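TRNA (cytosine(72)-C(5))-methyltransferase (Pyrococcus horikoshii, PDB 5ZVH) transfers a methyl group from S-adenosyl-L-methionine to the C5 position of cytosine 72 in several tRNAs, which appears to raise their thermal stability slightly. Local coordinates at residues Y180-P185 with G209-H214; M204-G209 with R236-N241; Y300-I305 with E331-F336. All blocks are in the same frame, centred on the assembly; numbering follows the deposited sequence.

Contact 1 (Y180-P185 with G209-H214); sequences YPQGLP and GGKTTH. With SFG (sinefungin), chain C.
The ring of Tyr180 meets the backbone of Gly210 obliquely, with Tyr180 CE2 3.4 Å from Gly210 CA. Its CG stands opposite the backbone N (chi1 -173°), and this sends the ring across to the first turn of helix 210-218. A CB on Gly210 would press on Tyr180 CE2 and collide with the carboxylate of sinefungin. Gln182 repeats the first torsion and stays extended beyond CG, which brings its amide alongside the helix: NE2 stops 3.3 Å from Gly210 O and lies beside the CG methylene of Lys211. OE1 of Gln182 accepts from Arg39 on strand 35-40. A water joins Gln182 NE2, by a weak bond, to His214, lying at the edge of the imidazole in its plane, 2.7 Å from His214 ND1. The amide and imidazole planes are 61° apart, and His214 NE2 is bonded to Glu69. NZ of Lys211 forms a salt bridge with Asp273. Main-chain N-H groups grip the ligand: Gly210 N lies 3.1 Å from SFG O, and Lys211 N 2.9 Å from SFG OXT. The carboxylate is thus held at a helix N-terminus, whose dipole probably favours the anion, while polar side chains flank the same turn.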
loop_
_atom_site.group_PDB
_atom_site.type_symbol
_atom_site.label_atom_id
_atom_site.label_comp_id
_atom_site.label_asym_id
_atom_site.label_seq_id
_atom_site.Cartn_x
_atom_site.Cartn_y
_atom_site.Cartn_z
ATOM N N TYR A 180 -6.722 5.575 -9.887
ATOM C CA TYR A 180 -6.721 5.165 -8.494
ATOM C C TYR A 180 -5.292 4.847 -8.097
ATOM O O TYR A 180 -4.679 3.937 -8.659
ATOM C CB TYR A 180 -7.614 3.944 -8.261
ATOM C CG TYR A 180 -7.782 3.588 -6.796
ATOM C CD1 TYR A 180 -8.771 4.187 -6.023
ATOM C CD2 TYR A 180 -6.933 2.680 -6.176
ATOM C CE1 TYR A 180 -8.925 3.870 -4.684
ATOM C CE2 TYR A 180 -7.075 2.363 -4.839
ATOM C CZ TYR A 180 -8.075 2.959 -4.097
ATOM O OH TYR A 180 -8.222 2.644 -2.762
ATOM N N PRO A 181 -4.747 5.607 -7.141
ATOM C CA PRO A 181 -3.376 5.346 -6.694
ATOM C C PRO A 181 -3.253 3.945 -6.105
ATOM O O PRO A 181 -4.067 3.534 -5.281
ATOM C CB PRO A 181 -3.122 6.428 -5.635
ATOM C CG PRO A 181 -4.453 7.022 -5.325
ATOM C CD PRO A 181 -5.330 6.800 -6.511
ATOM N N GLN A 182 -2.241 3.218 -6.558
ATOM C CA GLN A 182 -2.094 1.814 -6.228
ATOM C C GLN A 182 -0.701 1.346 -6.637
ATOM O O GLN A 182 -0.235 1.656 -7.735
ATOM C CB GLN A 182 -3.186 0.999 -6.929
ATOM C CG GLN A 182 -3.271 -0.454 -6.526
ATOM C CD GLN A 182 -4.370 -1.185 -7.272
ATOM O OE1 GLN A 182 -4.644 -0.895 -8.434
ATOM N NE2 GLN A 182 -5.002 -2.142 -6.604
ATOM N N GLY A 183 -0.034 0.612 -5.751
ATOM C CA GLY A 183 1.318 0.152 -6.013
ATOM C C GLY A 183 1.356 -0.896 -7.111
ATOM O O GLY A 183 0.361 -1.582 -7.364
ATOM N N LEU A 184 2.517 -1.029 -7.747
ATOM C CA LEU A 184 2.707 -2.000 -8.819
ATOM C C LEU A 184 2.409 -3.448 -8.366
ATOM O O LEU A 184 1.579 -4.114 -8.982
ATOM C CB LEU A 184 4.131 -1.867 -9.390
ATOM C CG LEU A 184 4.734 -2.882 -10.369
ATOM C CD1 LEU A 184 3.867 -3.076 -11.575
ATOM C CD2 LEU A 184 6.107 -2.420 -10.816
ATOM N N PRO A 185 3.036 -3.926 -7.270
ATOM C CA PRO A 185 2.681 -5.289 -6.847
ATOM C C PRO A 185 1.178 -5.510 -6.616
ATOM O O PRO A 185 0.699 -6.610 -6.897
ATOM C CB PRO A 185 3.470 -5.478 -5.546
ATOM C CG PRO A 185 4.047 -4.161 -5.201
ATOM C CD PRO A 185 4.125 -3.368 -6.447
ATOM N N GLY A 209 -10.989 -0.864 -1.444
ATOM C CA GLY A 209 -11.480 -1.273 -2.751
ATOM C C GLY A 209 -10.507 -1.096 -3.899
ATOM O O GLY A 209 -10.906 -1.092 -5.069
ATOM N N GLY A 210 -9.228 -0.967 -3.562
ATOM C CA GLY A 210 -8.180 -0.856 -4.558
ATOM C C GLY A 210 -8.155 -2.009 -5.542
ATOM O O GLY A 210 -8.280 -1.805 -6.751
ATOM N N LYS A 211 -8.013 -3.227 -5.038
ATOM C CA LYS A 211 -7.917 -4.377 -5.926
ATOM C C LYS A 211 -9.290 -4.754 -6.464
ATOM O O LYS A 211 -9.408 -5.275 -7.570
ATOM C CB LYS A 211 -7.267 -5.569 -5.212
ATOM C CG LYS A 211 -5.843 -5.291 -4.750
ATOM C CD LYS A 211 -5.271 -6.447 -3.949
ATOM C CE LYS A 211 -3.841 -6.148 -3.521
ATOM N NZ LYS A 211 -3.788 -5.011 -2.559
ATOM N N THR A 212 -10.328 -4.453 -5.691
ATOM C CA THR A 212 -11.687 -4.803 -6.080
ATOM C C THR A 212 -12.079 -4.053 -7.341
ATOM O O THR A 212 -12.560 -4.643 -8.310
ATOM C CB THR A 212 -12.696 -4.481 -4.968
ATOM O OG1 THR A 212 -12.268 -5.079 -3.738
ATOM C CG2 THR A 212 -14.081 -4.989 -5.346
ATOM N N THR A 213 -11.854 -2.745 -7.328
ATOM C CA THR A 213 -12.191 -1.912 -8.473
ATOM C C THR A 213 -11.264 -2.198 -9.658
ATOM O O THR A 213 -11.635 -1.961 -10.809
ATOM C CB THR A 213 -12.143 -0.421 -8.111
ATOM O OG1 THR A 213 -10.902 -0.127 -7.459
ATOM C CG2 THR A 213 -13.275 -0.084 -7.170
ATOM N N HIS A 214 -10.058 -2.687 -9.380
ATOM C CA HIS A 214 -9.171 -3.120 -10.453
ATOM C C HIS A 214 -9.768 -4.331 -11.168
ATOM O O HIS A 214 -9.801 -4.380 -12.399
ATOM C CB HIS A 214 -7.776 -3.441 -9.917
ATOM C CG HIS A 214 -6.759 -3.695 -10.990
ATOM N ND1 HIS A 214 -5.451 -4.026 -10.711
ATOM C CD2 HIS A 214 -6.860 -3.665 -12.340
ATOM C CE1 HIS A 214 -4.786 -4.186 -11.843
ATOM N NE2 HIS A 214 -5.619 -3.975 -12.846
HETATM N N SFG C . -6.848 -5.043 -0.462
HETATM C CA SFG C . -7.519 -3.872 -0.038
HETATM C C SFG C . -7.469 -2.842 -1.153
HETATM O O SFG C . -7.787 -1.653 -0.960
HETATM O OXT SFG C . -7.112 -3.186 -2.306
HETATM C CB SFG C . -6.879 -3.366 1.271
HETATM C CG SFG C . -6.930 -4.485 2.382
HETATM C CD SFG C . -6.734 -3.860 3.768
HETATM N NE SFG C . -5.433 -3.424 3.887
HETATM C "C5'" SFG C . -7.052 -4.878 4.877
HETATM C "C4'" SFG C . -8.579 -4.997 5.043
HETATM O "O4'" SFG C . -8.910 -6.117 5.667
HETATM C "C3'" SFG C . -9.132 -3.877 5.909
HETATM O "O3'" SFG C . -10.049 -3.185 5.200
HETATM C "C2'" SFG C . -9.831 -4.593 7.106
HETATM O "O2'" SFG C . -11.061 -3.835 7.514
HETATM C "C1'" SFG C . -10.155 -5.736 6.619
HETATM N N9 SFG C . -10.291 -6.739 7.647
HETATM C C8 SFG C . -9.500 -6.934 8.717
HETATM N N7 SFG C . -9.983 -7.993 9.417
HETATM C C5 SFG C . -11.077 -8.456 8.768
HETATM C C6 SFG C . -11.948 -9.506 9.039
HETATM N N6 SFG C . -11.966 -10.460 10.121
HETATM N N1 SFG C . -12.978 -9.754 8.213
HETATM C C2 SFG C . -13.172 -8.970 7.097
HETATM N N3 SFG C . -12.323 -7.941 6.830
HETATM C C4 SFG C . -11.271 -7.688 7.677
HETATM O O HOH W 1 -5.207 -4.252 -8.073
#

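Contact 2 (M204-G209 with R236-N241); sequences MAAAPG and RKMEEN. With SFG (sinefungin), chain C.
Lys237 begins the contact at its margin, its CG 4.3 Å from CB of Pro208. Its CB points toward the loop, but the chain then leads away, and NZ ends in a long salt bridge with Glu240 one turn further along the helix. Met238 carries most of the apolar contact. Its CG lies opposite the backbone N (chi1 -180°) and the chain stays extended from there, so the thioether reaches in under the loop. Met238 SD passes 3.7 Å from Ala207 CA, and the methyl CE ends 3.7 Å from Gly209 CA and 3.9 Å from Ala206 CB. The backbones are close as well: Met238 CA makes a CH-O contact of 3.5 Å with Pro208 O. A CB on Gly209 would lie tight against Met238 CG, and the positive phi of this residue calls for glycine in any case. One turn on, Asn241 closes the contact with a short bond from ND2 to Pro208 O, 2.6 Å at an N-H...O angle of 155°. The acceptor lies in the amide plane of Asn241, whereas the donor is tilted 26° from the plane of the proline carbonyl. Arg244 bonds to Asn241 OD1, which fixes the amide at both ends. The loop so held, with a cis peptide before Pro208, also meets sinefungin: Ala207 O is bonded to SFG O3' at 3.0 Å, and Pro208 CD lies 3.2 Å from SFG O. A glycine-containing turn between strand 201-203 and helix 210-218, backed by helix 232-245, is the cofactor-binding loop characteristic of the Rossmann-like fold of class I methyltransferases.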
loop_
_atom_site.group_PDB
_atom_site.type_symbol
_atom_site.label_atom_id
_atom_site.label_comp_id
_atom_site.label_asym_id
_atom_site.label_seq_id
_atom_site.Cartn_x
_atom_site.Cartn_y
_atom_site.Cartn_z
ATOM N N MET A 204 -12.317 -10.925 -0.047
ATOM C CA MET A 204 -12.802 -11.103 1.324
ATOM C C MET A 204 -12.161 -10.158 2.331
ATOM O O MET A 204 -12.449 -10.230 3.524
ATOM C CB MET A 204 -12.596 -12.546 1.784
ATOM C CG MET A 204 -11.170 -13.033 1.748
ATOM S SD MET A 204 -11.079 -14.727 2.364
ATOM C CE MET A 204 -12.082 -15.532 1.155
ATOM N N ALA A 205 -11.283 -9.288 1.851
ATOM C CA ALA A 205 -10.764 -8.191 2.657
ATOM C C ALA A 205 -10.572 -7.009 1.724
ATOM O O ALA A 205 -9.443 -6.660 1.374
ATOM C CB ALA A 205 -9.471 -8.576 3.338
ATOM N N ALA A 206 -11.682 -6.397 1.323
ATOM C CA ALA A 206 -11.699 -5.602 0.106
ATOM C C ALA A 206 -11.524 -4.096 0.287
ATOM O O ALA A 206 -11.093 -3.421 -0.642
ATOM C CB ALA A 206 -12.983 -5.872 -0.642
ATOM N N ALA A 207 -11.837 -3.560 1.460
ATOM C CA ALA A 207 -11.840 -2.105 1.611
ATOM C C ALA A 207 -10.415 -1.584 1.777
ATOM O O ALA A 207 -9.584 -2.254 2.390
ATOM C CB ALA A 207 -12.708 -1.693 2.794
ATOM N N PRO A 208 -10.121 -0.384 1.236
ATOM C CA PRO A 208 -10.992 0.587 0.555
ATOM C C PRO A 208 -11.322 0.313 -0.923
ATOM O O PRO A 208 -11.853 1.209 -1.584
ATOM C CB PRO A 208 -10.201 1.889 0.676
ATOM C CG PRO A 208 -8.794 1.459 0.694
ATOM C CD PRO A 208 -8.765 0.158 1.436
ATOM N N GLY A 209 -10.989 -0.864 -1.444
ATOM C CA GLY A 209 -11.480 -1.273 -2.751
ATOM C C GLY A 209 -10.507 -1.096 -3.899
ATOM O O GLY A 209 -10.906 -1.092 -5.069
ATOM N N ARG A 236 -17.496 2.279 4.060
ATOM C CA ARG A 236 -18.075 3.566 3.722
ATOM C C ARG A 236 -17.175 4.297 2.724
ATOM O O ARG A 236 -17.664 4.873 1.755
ATOM C CB ARG A 236 -18.284 4.397 4.987
ATOM C CG ARG A 236 -18.726 5.822 4.751
ATOM C CD ARG A 236 -19.029 6.508 6.077
ATOM N NE ARG A 236 -19.825 5.657 6.958
ATOM C CZ ARG A 236 -20.352 6.056 8.111
ATOM N NH1 ARG A 236 -20.170 7.300 8.531
ATOM N NH2 ARG A 236 -21.064 5.212 8.845
ATOM N N LYS A 237 -15.862 4.242 2.948
ATOM C CA LYS A 237 -14.893 4.839 2.026
ATOM C C LYS A 237 -14.893 4.115 0.682
ATOM O O LYS A 237 -14.736 4.731 -0.373
ATOM C CB LYS A 237 -13.484 4.816 2.635
ATOM C CG LYS A 237 -12.393 5.433 1.752
ATOM C CD LYS A 237 -12.690 6.886 1.423
ATOM C CE LYS A 237 -11.562 7.524 0.632
ATOM N NZ LYS A 237 -11.863 8.953 0.326
ATOM N N MET A 238 -15.095 2.804 0.733
ATOM C CA MET A 238 -15.132 1.982 -0.466
ATOM C C MET A 238 -16.334 2.320 -1.339
ATOM O O MET A 238 -16.253 2.269 -2.565
ATOM C CB MET A 238 -15.148 0.502 -0.091
ATOM C CG MET A 238 -15.183 -0.428 -1.281
ATOM S SD MET A 238 -14.620 -2.081 -0.865
ATOM C CE MET A 238 -14.814 -2.891 -2.450
ATOM N N GLU A 239 -17.457 2.635 -0.700
ATOM C CA GLU A 239 -18.653 3.078 -1.410
ATOM C C GLU A 239 -18.343 4.337 -2.225
ATOM O O GLU A 239 -18.775 4.480 -3.370
ATOM C CB GLU A 239 -19.798 3.357 -0.428
ATOM C CG GLU A 239 -20.514 2.119 0.103
ATOM C CD GLU A 239 -21.378 2.409 1.330
ATOM O OE1 GLU A 239 -21.566 3.599 1.662
ATOM O OE2 GLU A 239 -21.862 1.443 1.968
ATOM N N GLU A 240 -17.591 5.251 -1.620
ATOM C CA GLU A 240 -17.211 6.486 -2.290
ATOM C C GLU A 240 -16.282 6.216 -3.473
ATOM O O GLU A 240 -16.461 6.794 -4.547
ATOM C CB GLU A 240 -16.556 7.456 -1.298
ATOM C CG GLU A 240 -17.425 7.779 -0.084
ATOM C CD GLU A 240 -16.693 8.605 0.961
ATOM O OE1 GLU A 240 -15.654 9.214 0.618
ATOM O OE2 GLU A 240 -17.159 8.649 2.123
ATOM N N ASN A 241 -15.306 5.326 -3.281
ATOM C CA ASN A 241 -14.372 4.963 -4.352
ATOM C C ASN A 241 -15.087 4.351 -5.538
ATOM O O ASN A 241 -14.772 4.647 -6.689
ATOM C CB ASN A 241 -13.317 3.964 -3.860
ATOM C CG ASN A 241 -12.314 4.577 -2.912
ATOM O OD1 ASN A 241 -12.078 5.783 -2.930
ATOM N ND2 ASN A 241 -11.711 3.739 -2.076
HETATM N N SFG C . -6.848 -5.043 -0.462
HETATM C CA SFG C . -7.519 -3.872 -0.038
HETATM C C SFG C . -7.469 -2.842 -1.153
HETATM O O SFG C . -7.787 -1.653 -0.960
HETATM O OXT SFG C . -7.112 -3.186 -2.306
HETATM C CB SFG C . -6.879 -3.366 1.271
HETATM C CG SFG C . -6.930 -4.485 2.382
HETATM C CD SFG C . -6.734 -3.860 3.768
HETATM N NE SFG C . -5.433 -3.424 3.887
HETATM C "C5'" SFG C . -7.052 -4.878 4.877
HETATM C "C4'" SFG C . -8.579 -4.997 5.043
HETATM O "O4'" SFG C . -8.910 -6.117 5.667
HETATM C "C3'" SFG C . -9.132 -3.877 5.909
HETATM O "O3'" SFG C . -10.049 -3.185 5.200
HETATM C "C2'" SFG C . -9.831 -4.593 7.106
HETATM O "O2'" SFG C . -11.061 -3.835 7.514
HETATM C "C1'" SFG C . -10.155 -5.736 6.619
HETATM N N9 SFG C . -10.291 -6.739 7.647
HETATM C C8 SFG C . -9.500 -6.934 8.717
HETATM N N7 SFG C . -9.983 -7.993 9.417
HETATM C C5 SFG C . -11.077 -8.456 8.768
HETATM C C6 SFG C . -11.948 -9.506 9.039
HETATM N N6 SFG C . -11.966 -10.460 10.121
HETATM N N1 SFG C . -12.978 -9.754 8.213
HETATM C C2 SFG C . -13.172 -8.970 7.097
HETATM N N3 SFG C . -12.323 -7.941 6.830
HETATM C C4 SFG C . -11.271 -7.688 7.677
#

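Contact 3 (Y300-I305 with E331-F336); sequences YQRAFI and EGNVKF. With SFG (sinefungin), chain C.
Arg302 lays the aliphatic part of its side chain over one face of the Phe336 ring. Its CG sits 3.9 Å from the ring centroid, only 16° off the ring normal, which makes a CH-pi contact offset toward the rim. Phe336 reaches this place because its CG lies opposite the backbone N (chi1 175°), throwing the ring toward helix 291-311. Ile305 takes the edge of the same ring, near its plane, with CG2 3.8 Å from Phe336 CE2; the two side chains run past each other in opposite directions. Asn333 enters between Gln301, Arg302 and Ile305. Its CB rests 3.8 Å from Ile305 CD1, and its amide stands nearly perpendicular to the guanidinium of Arg302. Asn333 OD1 comes 2.9 Å from Arg302 NE, but the angle is too poor for a hydrogen bond. On the other branch, Asn333 ND2 lies 3.0 Å from Gln301 OE1 with the two amide planes steeply inclined; the clear bond of ND2 goes to Ala298 O, and Gln301 NE2 is bonded to Pro275 O. An alanine at Arg302 lacks the CG that lies over the face of Phe336 and would probably leave that ring freer to turn. On another side of helix 291-311, Tyr300 OH accepts from SFG N6 at 3.2 Å, and Phe304 CZ approaches the same amino group, so this helix also reaches the adenine. The segment axes come within 10.6 Å and cross at -40°. Beneath them lies the central sheet: Ile305 touches Leu272 of strand 267-273, Ile305 and Asn333 both touch Tyr320 of strand 316-322, and Val334 of helix 331-339 packs on Phe375 and Ala377 of strand 374-381.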
loop_
_atom_site.group_PDB
_atom_site.type_symbol
_atom_site.label_atom_id
_atom_site.label_comp_id
_atom_site.label_asym_id
_atom_site.label_seq_id
_atom_site.Cartn_x
_atom_site.Cartn_y
_atom_site.Cartn_z
ATOM N N TYR A 300 -3.606 -15.549 12.661
ATOM C CA TYR A 300 -4.882 -14.896 12.402
ATOM C C TYR A 300 -5.269 -15.012 10.927
ATOM O O TYR A 300 -6.447 -15.107 10.591
ATOM C CB TYR A 300 -4.786 -13.431 12.841
ATOM C CG TYR A 300 -5.971 -12.547 12.529
ATOM C CD1 TYR A 300 -7.213 -12.788 13.103
ATOM C CD2 TYR A 300 -5.835 -11.441 11.701
ATOM C CE1 TYR A 300 -8.297 -11.968 12.839
ATOM C CE2 TYR A 300 -6.913 -10.614 11.431
ATOM C CZ TYR A 300 -8.139 -10.879 12.001
ATOM O OH TYR A 300 -9.217 -10.061 11.738
ATOM N N GLN A 301 -4.267 -15.046 10.056
ATOM C CA GLN A 301 -4.500 -15.126 8.619
ATOM C C GLN A 301 -4.996 -16.507 8.211
ATOM O O GLN A 301 -5.781 -16.637 7.274
ATOM C CB GLN A 301 -3.217 -14.787 7.866
ATOM C CG GLN A 301 -2.757 -13.354 8.054
ATOM C CD GLN A 301 -1.319 -13.159 7.638
ATOM O OE1 GLN A 301 -0.550 -14.117 7.575
ATOM N NE2 GLN A 301 -0.940 -11.914 7.369
ATOM N N ARG A 302 -4.544 -17.530 8.937
ATOM C CA ARG A 302 -4.920 -18.918 8.675
ATOM C C ARG A 302 -6.429 -19.109 8.683
ATOM O O ARG A 302 -6.965 -19.887 7.898
ATOM C CB ARG A 302 -4.277 -19.846 9.699
ATOM C CG ARG A 302 -2.922 -20.385 9.275
ATOM C CD ARG A 302 -2.117 -20.790 10.487
ATOM N NE ARG A 302 -0.684 -20.802 10.220
ATOM C CZ ARG A 302 0.219 -20.312 11.064
ATOM N NH1 ARG A 302 -0.175 -19.770 12.210
ATOM N NH2 ARG A 302 1.510 -20.349 10.760
ATOM N N ALA A 303 -7.102 -18.426 9.604
ATOM C CA ALA A 303 -8.559 -18.454 9.688
ATOM C C ALA A 303 -9.214 -17.975 8.390
ATOM O O ALA A 303 -10.190 -18.572 7.930
ATOM C CB ALA A 303 -9.031 -17.621 10.861
ATOM N N PHE A 304 -8.698 -16.884 7.823
ATOM C CA PHE A 304 -9.159 -16.400 6.521
ATOM C C PHE A 304 -8.901 -17.428 5.433
ATOM O O PHE A 304 -9.787 -17.763 4.643
ATOM C CB PHE A 304 -8.471 -15.091 6.130
ATOM C CG PHE A 304 -8.791 -13.934 7.026
ATOM C CD1 PHE A 304 -8.190 -13.813 8.268
ATOM C CD2 PHE A 304 -9.686 -12.957 6.618
ATOM C CE1 PHE A 304 -8.481 -12.739 9.091
ATOM C CE2 PHE A 304 -9.983 -11.881 7.436
ATOM C CZ PHE A 304 -9.380 -11.772 8.672
ATOM N N ILE A 305 -7.668 -17.913 5.398
ATOM C CA ILE A 305 -7.238 -18.878 4.400
ATOM C C ILE A 305 -8.124 -20.117 4.379
ATOM O O ILE A 305 -8.645 -20.497 3.327
ATOM C CB ILE A 305 -5.790 -19.309 4.649
ATOM C CG1 ILE A 305 -4.831 -18.152 4.348
ATOM C CG2 ILE A 305 -5.468 -20.521 3.820
ATOM C CD1 ILE A 305 -3.409 -18.376 4.850
ATOM N N GLU A 331 5.309 -17.497 2.932
ATOM C CA GLU A 331 5.631 -18.861 2.513
ATOM C C GLU A 331 5.128 -19.894 3.519
ATOM O O GLU A 331 4.677 -20.976 3.134
ATOM C CB GLU A 331 7.139 -19.033 2.319
ATOM C CG GLU A 331 7.704 -18.360 1.080
ATOM C CD GLU A 331 8.148 -16.928 1.329
ATOM O OE1 GLU A 331 7.836 -16.376 2.408
ATOM O OE2 GLU A 331 8.815 -16.358 0.440
ATOM N N GLY A 332 5.185 -19.542 4.801
ATOM C CA GLY A 332 4.764 -20.440 5.859
ATOM C C GLY A 332 3.280 -20.733 5.804
ATOM O O GLY A 332 2.854 -21.878 5.985
ATOM N N ASN A 333 2.488 -19.699 5.538
ATOM C CA ASN A 333 1.049 -19.872 5.412
ATOM C C ASN A 333 0.642 -20.492 4.070
ATOM O O ASN A 333 -0.484 -20.969 3.928
ATOM C CB ASN A 333 0.328 -18.537 5.627
ATOM C CG ASN A 333 -0.065 -18.309 7.090
ATOM O OD1 ASN A 333 0.005 -19.220 7.913
ATOM N ND2 ASN A 333 -0.482 -17.086 7.411
ATOM N N VAL A 334 1.542 -20.485 3.087
ATOM C CA VAL A 334 1.240 -21.173 1.837
ATOM C C VAL A 334 1.437 -22.678 2.002
ATOM O O VAL A 334 0.677 -23.470 1.449
ATOM C CB VAL A 334 2.085 -20.690 0.649
ATOM C CG1 VAL A 334 1.553 -21.323 -0.627
ATOM C CG2 VAL A 334 2.005 -19.193 0.500
ATOM N N LYS A 335 2.472 -23.068 2.741
ATOM C CA LYS A 335 2.666 -24.472 3.107
ATOM C C LYS A 335 1.419 -25.018 3.796
ATOM O O LYS A 335 0.975 -26.130 3.509
ATOM C CB LYS A 335 3.891 -24.631 4.006
ATOM C CG LYS A 335 5.217 -24.384 3.303
ATOM C CD LYS A 335 6.379 -24.641 4.248
ATOM C CE LYS A 335 7.715 -24.559 3.535
ATOM N NZ LYS A 335 8.818 -25.048 4.408
ATOM N N PHE A 336 0.870 -24.228 4.715
ATOM C CA PHE A 336 -0.439 -24.498 5.299
ATOM C C PHE A 336 -1.486 -24.799 4.227
ATOM O O PHE A 336 -2.228 -25.775 4.329
ATOM C CB PHE A 336 -0.900 -23.314 6.145
ATOM C CG PHE A 336 -2.298 -23.457 6.686
ATOM C CD1 PHE A 336 -2.601 -24.437 7.616
ATOM C CD2 PHE A 336 -3.310 -22.613 6.259
ATOM C CE1 PHE A 336 -3.886 -24.569 8.114
ATOM C CE2 PHE A 336 -4.594 -22.742 6.751
ATOM C CZ PHE A 336 -4.882 -23.719 7.679
HETATM N N SFG C . -6.848 -5.043 -0.462
HETATM C CA SFG C . -7.519 -3.872 -0.038
HETATM C C SFG C . -7.469 -2.842 -1.153
HETATM O O SFG C . -7.787 -1.653 -0.960
HETATM O OXT SFG C . -7.112 -3.186 -2.306
HETATM C CB SFG C . -6.879 -3.366 1.271
HETATM C CG SFG C . -6.930 -4.485 2.382
HETATM C CD SFG C . -6.734 -3.860 3.768
HETATM N NE SFG C . -5.433 -3.424 3.887
HETATM C "C5'" SFG C . -7.052 -4.878 4.877
HETATM C "C4'" SFG C . -8.579 -4.997 5.043
HETATM O "O4'" SFG C . -8.910 -6.117 5.667
HETATM C "C3'" SFG C . -9.132 -3.877 5.909
HETATM O "O3'" SFG C . -10.049 -3.185 5.200
HETATM C "C2'" SFG C . -9.831 -4.593 7.106
HETATM O "O2'" SFG C . -11.061 -3.835 7.514
HETATM C "C1'" SFG C . -10.155 -5.736 6.619
HETATM N N9 SFG C . -10.291 -6.739 7.647
HETATM C C8 SFG C . -9.500 -6.934 8.717
HETATM N N7 SFG C . -9.983 -7.993 9.417
HETATM C C5 SFG C . -11.077 -8.456 8.768
HETATM C C6 SFG C . -11.948 -9.506 9.039
HETATM N N6 SFG C . -11.966 -10.460 10.121
HETATM N N1 SFG C . -12.978 -9.754 8.213
HETATM C C2 SFG C . -13.172 -8.970 7.097
HETATM N N3 SFG C . -12.323 -7.941 6.830
HETATM C C4 SFG C . -11.271 -7.688 7.677
#

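Overall arrangement
Contacts 1 and 2 share Gly209 and touch directly, since Thr212 packs on Ala206 and Met238 and Tyr180 meets Pro208 and Asn241; their segments alternate along the chain. Contact 3 follows later, its centre about 23 Å from either of the other centres, and Met204 brushes it through Phe304 O. All three are largely buried, contact 1 nearest the middle of the chain and contact 3 furthest out, each with a more open margin: Tyr180; Pro208 and Lys237; Arg302 and Phe336. Contact 1 sets a ring against a glycine beside a water-linked polar pair, contact 2 joins a thioether to one short amide bond, and contact 3 combines CH-pi and apolar contacts round Phe336 with a polar cluster round Asn333. Sinefungin's carboxylate is held at contacts 1 and 2, its ribose at contact 2, its adenine at contact 3.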